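Local coordinates for fructose-bisphosphate aldolase (PDB 2FJK), which is a class II aldolase of the TIM-barrel superfamily, modelled here with 1,3-dihydroxyacetonephosphate bound in its pocket, at residues Ala195-Ala198 and Lys199-Ala203; Lys240-Ser244 and Leu245-Lys249. One frame throughout, in Å; residues are numbered along the deposited sequence.

Interaction 1: residues Ala195-Ala198 and Lys199-Ala203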
loop_
_atom_site.group_PDB
_atom_site.type_symbol
_atom_site.label_atom_id
_atom_site.label_comp_id
_atom_site.label_asym_id
_atom_site.label_seq_id
_atom_site.Cartn_x
_atom_site.Cartn_y
_atom_site.Cartn_z
ATOM N N ALA A 195 4.698 16.436 -39.387
ATOM C CA ALA A 195 3.775 17.554 -39.536
ATOM C C ALA A 195 2.438 17.126 -40.136
ATOM O O ALA A 195 1.386 17.549 -39.663
ATOM C CB ALA A 195 4.419 18.655 -40.393
ATOM N N ARG A 196 2.474 16.287 -41.170
ATOM C CA ARG A 196 1.243 15.814 -41.814
ATOM C C ARG A 196 0.408 14.956 -40.871
ATOM O O ARG A 196 -0.810 15.103 -40.785
ATOM C CB ARG A 196 1.559 14.975 -43.056
ATOM C CG ARG A 196 2.181 15.724 -44.218
ATOM C CD ARG A 196 2.317 14.783 -45.410
ATOM N NE ARG A 196 2.931 15.411 -46.575
ATOM C CZ ARG A 196 3.151 14.784 -47.727
ATOM N NH1 ARG A 196 2.809 13.509 -47.868
ATOM N NH2 ARG A 196 3.707 15.432 -48.743
ATOM N N ILE A 197 1.077 14.042 -40.181
ATOM C CA ILE A 197 0.412 13.139 -39.250
ATOM C C ILE A 197 -0.257 13.921 -38.120
ATOM O O ILE A 197 -1.361 13.582 -37.689
ATOM C CB ILE A 197 1.431 12.125 -38.678
ATOM C CG1 ILE A 197 2.155 11.437 -39.840
ATOM C CG2 ILE A 197 0.727 11.074 -37.834
ATOM C CD1 ILE A 197 3.396 10.674 -39.450
ATOM N N ALA A 198 0.406 14.977 -37.659
ATOM C CA ALA A 198 -0.131 15.804 -36.581
ATOM C C ALA A 198 -1.382 16.533 -37.043
ATOM O O ALA A 198 -2.350 16.665 -36.291
ATOM C CB ALA A 198 0.925 16.808 -36.108
ATOM N N LYS A 199 -1.359 16.999 -38.289
ATOM C CA LYS A 199 -2.493 17.714 -38.861
ATOM C C LYS A 199 -3.725 16.829 -38.973
ATOM O O LYS A 199 -4.852 17.320 -39.017
ATOM C CB LYS A 199 -2.131 18.282 -40.234
ATOM C CG LYS A 199 -0.968 19.261 -40.212
ATOM C CD LYS A 199 -0.818 19.968 -41.548
ATOM C CE LYS A 199 0.344 20.946 -41.527
ATOM N NZ LYS A 199 0.504 21.647 -42.829
ATOM N N LEU A 200 -3.513 15.520 -39.017
ATOM C CA LEU A 200 -4.626 14.590 -39.140
ATOM C C LEU A 200 -4.940 13.879 -37.831
ATOM O O LEU A 200 -6.053 13.392 -37.630
ATOM C CB LEU A 200 -4.324 13.560 -40.235
ATOM C CG LEU A 200 -3.917 14.127 -41.603
ATOM C CD1 LEU A 200 -3.967 13.019 -42.651
ATOM C CD2 LEU A 200 -4.858 15.262 -41.998
ATOM N N VAL A 201 -3.958 13.822 -36.939
ATOM C CA VAL A 201 -4.145 13.163 -35.656
ATOM C C VAL A 201 -3.951 14.157 -34.523
ATOM O O VAL A 201 -2.824 14.514 -34.178
ATOM C CB VAL A 201 -3.156 11.991 -35.482
ATOM C CG1 VAL A 201 -3.446 11.251 -34.186
ATOM C CG2 VAL A 201 -3.264 11.047 -36.671
ATOM N N PRO A 202 -5.060 14.621 -33.927
ATOM C CA PRO A 202 -5.050 15.585 -32.822
ATOM C C PRO A 202 -4.505 15.021 -31.509
ATOM O O PRO A 202 -3.883 15.742 -30.732
ATOM C CB PRO A 202 -6.513 15.996 -32.719
ATOM C CG PRO A 202 -7.225 14.735 -33.089
ATOM C CD PRO A 202 -6.442 14.251 -34.286
ATOM N N ALA A 203 -4.733 13.734 -31.270
ATOM C CA ALA A 203 -4.259 13.080 -30.053
ATOM C C ALA A 203 -2.768 13.324 -29.849
ATOM O O ALA A 203 -2.043 13.615 -30.792
ATOM C CB ALA A 203 -4.533 11.597 -30.128
#
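The flat peptide carbonyl of I197 takes two backbone N-H groups from different directions: V201 N comes in close to its plane, tilted by 17°, and ends 2.7 Å from I197 O, whereas L200 N stands above that plane, 3.2 Å from the same oxygen. Two residues earlier, the carbonyl of A195 accepts K199 N with the donor tilted 26° from the plane, and K199 CG closes on A195 O to 3.0 Å. With CG anti to its own carbonyl carbon (chi1 -60°), the extended K199 chain brushes this oxygen with its methylenes before its end leads away. R196 O receives a weak bond from L200 N, and L200 CG packs on it at 3.4 Å.

Spans of four and three residues are thus mixed, with L200 N shared between R196 O and I197 O, as the last turn of helix 191-200 loosens on its way toward strand 205-207 in the TIM barrel. V201 has left helical backbone angles, yet it still lies beside I197, its CG2 4.2 Å from I197 CG2 with both side chains pointing the same way. The same V201 methyl meets I197 O at 3.3 Å. Around this apolar pair, V201 also rests on A158 of helix 155-164, and I197 on T153.

Leaving the helix brings A198 O and V201 O to 3.1 Å, two acceptors lying close together. R13 bonds to both through its guanidinium, NH2 to A198 O and NH1 to V201 O, and its positive charge probably offsets their mutual repulsion.

Interaction 2: residues Lys240-Ser244 and Leu245-Lys249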
loop_
_atom_site.group_PDB
_atom_site.type_symbol
_atom_site.label_atom_id
_atom_site.label_comp_id
_atom_site.label_asym_id
_atom_site.label_seq_id
_atom_site.Cartn_x
_atom_site.Cartn_y
_atom_site.Cartn_z
ATOM N N LYS A 240 13.572 19.138 -30.658
ATOM C CA LYS A 240 12.832 20.383 -30.464
ATOM C C LYS A 240 11.756 20.621 -31.523
ATOM O O LYS A 240 10.609 20.928 -31.202
ATOM C CB LYS A 240 13.796 21.575 -30.445
ATOM C CG LYS A 240 14.606 21.702 -29.170
ATOM C CD LYS A 240 15.577 22.864 -29.280
ATOM C CE LYS A 240 16.381 23.036 -28.005
ATOM N NZ LYS A 240 17.371 24.143 -28.132
ATOM N N LYS A 241 12.135 20.490 -32.786
ATOM C CA LYS A 241 11.196 20.695 -33.882
ATOM C C LYS A 241 10.078 19.669 -33.778
ATOM O O LYS A 241 8.896 20.013 -33.853
ATOM C CB LYS A 241 11.919 20.549 -35.219
ATOM C CG LYS A 241 11.101 20.947 -36.440
ATOM C CD LYS A 241 11.980 20.890 -37.679
ATOM C CE LYS A 241 11.257 21.390 -38.922
ATOM N NZ LYS A 241 12.170 21.427 -40.102
ATOM N N ALA A 242 10.454 18.408 -33.595
ATOM C CA ALA A 242 9.468 17.340 -33.481
ATOM C C ALA A 242 8.470 17.673 -32.379
ATOM O O ALA A 242 7.265 17.456 -32.532
ATOM C CB ALA A 242 10.158 16.007 -33.190
ATOM N N ILE A 243 8.973 18.205 -31.268
ATOM C CA ILE A 243 8.103 18.576 -30.156
ATOM C C ILE A 243 7.224 19.756 -30.548
ATOM O O ILE A 243 6.041 19.796 -30.214
ATOM C CB ILE A 243 8.910 18.956 -28.902
ATOM C CG1 ILE A 243 9.638 17.722 -28.361
ATOM C CG2 ILE A 243 7.975 19.526 -27.840
ATOM C CD1 ILE A 243 10.589 18.022 -27.220
ATOM N N SER A 244 7.808 20.715 -31.257
ATOM C CA SER A 244 7.060 21.887 -31.701
ATOM C C SER A 244 6.044 21.446 -32.738
ATOM O O SER A 244 5.095 22.172 -33.033
ATOM C CB SER A 244 7.986 22.915 -32.351
ATOM O OG SER A 244 8.331 22.507 -33.668
ATOM N N LEU A 245 6.242 20.256 -33.292
ATOM C CA LEU A 245 5.334 19.756 -34.311
ATOM C C LEU A 245 4.223 18.837 -33.832
ATOM O O LEU A 245 3.402 18.417 -34.637
ATOM C CB LEU A 245 6.118 19.054 -35.416
ATOM C CG LEU A 245 6.911 19.980 -36.337
ATOM C CD1 LEU A 245 7.646 19.153 -37.381
ATOM C CD2 LEU A 245 5.959 20.963 -37.009
ATOM N N GLY A 246 4.190 18.510 -32.540
ATOM C CA GLY A 246 3.129 17.638 -32.049
ATOM C C GLY A 246 3.556 16.452 -31.195
ATOM O O GLY A 246 2.711 15.723 -30.677
ATOM N N ILE A 247 4.863 16.244 -31.069
ATOM C CA ILE A 247 5.398 15.156 -30.257
ATOM C C ILE A 247 5.244 15.606 -28.808
ATOM O O ILE A 247 5.881 16.568 -28.386
ATOM C CB ILE A 247 6.904 14.911 -30.572
ATOM C CG1 ILE A 247 7.063 14.326 -31.981
ATOM C CG2 ILE A 247 7.518 13.979 -29.536
ATOM C CD1 ILE A 247 6.487 12.938 -32.146
ATOM N N ALA A 248 4.392 14.917 -28.057
ATOM C CA ALA A 248 4.135 15.270 -26.660
ATOM C C ALA A 248 4.815 14.360 -25.633
ATOM O O ALA A 248 4.969 14.741 -24.462
ATOM C CB ALA A 248 2.629 15.297 -26.408
ATOM N N LYS A 249 5.207 13.166 -26.062
ATOM C CA LYS A 249 5.863 12.203 -25.185
ATOM C C LYS A 249 7.135 11.668 -25.827
ATOM O O LYS A 249 7.118 11.177 -26.961
ATOM C CB LYS A 249 4.926 11.040 -24.873
ATOM C CG LYS A 249 5.641 9.833 -24.287
ATOM C CD LYS A 249 4.674 8.694 -23.993
ATOM C CE LYS A 249 5.436 7.448 -23.544
ATOM N NZ LYS A 249 4.512 6.410 -23.033
#
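I247 N bonds to A242 O over 3.1 Å in a fairly straight line, 158° at the hydrogen, and A242 O also accepts a weak bond from L245 N. Within the loop that the I247 N bond closes, G246 N bonds to I243 O at 3.2 Å; that bond is straight at the hydrogen, although the donor stands above the carbonyl plane instead of on a lone pair. I247 O answers in the other direction, taking a CA-H...O contact from I243.

Apolar atoms back up these bonds. I247 turns its CB toward the helix, and with CG1 anti to the carbonyl carbon (chi1 -69°) it sets CG1 3.7 Å from A242 CB and over A242 O. L245 lies alongside K241, its CD1 4.0 Å from K241 CG, while the extended lysine carries its amino group onward and away.

On the exposed side, S244 OG bonds back to K241 O. Placed between backbone N and carbonyl carbon, it reaches that oxygen at 2.6 Å, in the carbonyl plane and on a lone pair, and so grips an atom to which L245 N is only weakly bonded.

Farther out, L194 of helix 191-200 covers A242, L245 and I247 together, and L205 and L207 of the neighbouring strand press on I247. Strand 247-252 then runs into the barrel, where K249 NZ forms a salt bridge with E130 and a hydrogen bond with H78; the side chain of I247 stays about 11 Å from the bound 1,3-dihydroxyacetonephosphate.

G246, with a positive phi of 131°, makes the reversal possible, and its two bonds back into the last turn define a Schellman motif, here joining helix 236-244 to a barrel strand.

Overall arrangement
Both interactions finish a barrel helix, and they meet: A198 CB of interaction 1 packs on L245 O of interaction 2 at 3.3 Å, their centres about 11 Å apart. They differ in depth and method. Interaction 1 lies about 20 Å from the centre of the chain, where helix 191-200 frays without a glycine and an arginine from another helix binds carbonyls at and beyond its end; interaction 2, about 14 Å from the centre, turns on a glycine and passes directly into a buried strand. Each mixes a buried apolar face with exposed lysines. The two helices precede adjacent parallel strands, 205-207 and 247-252, so both contacts lie where a helix hands over to neighbouring strands of one sheet.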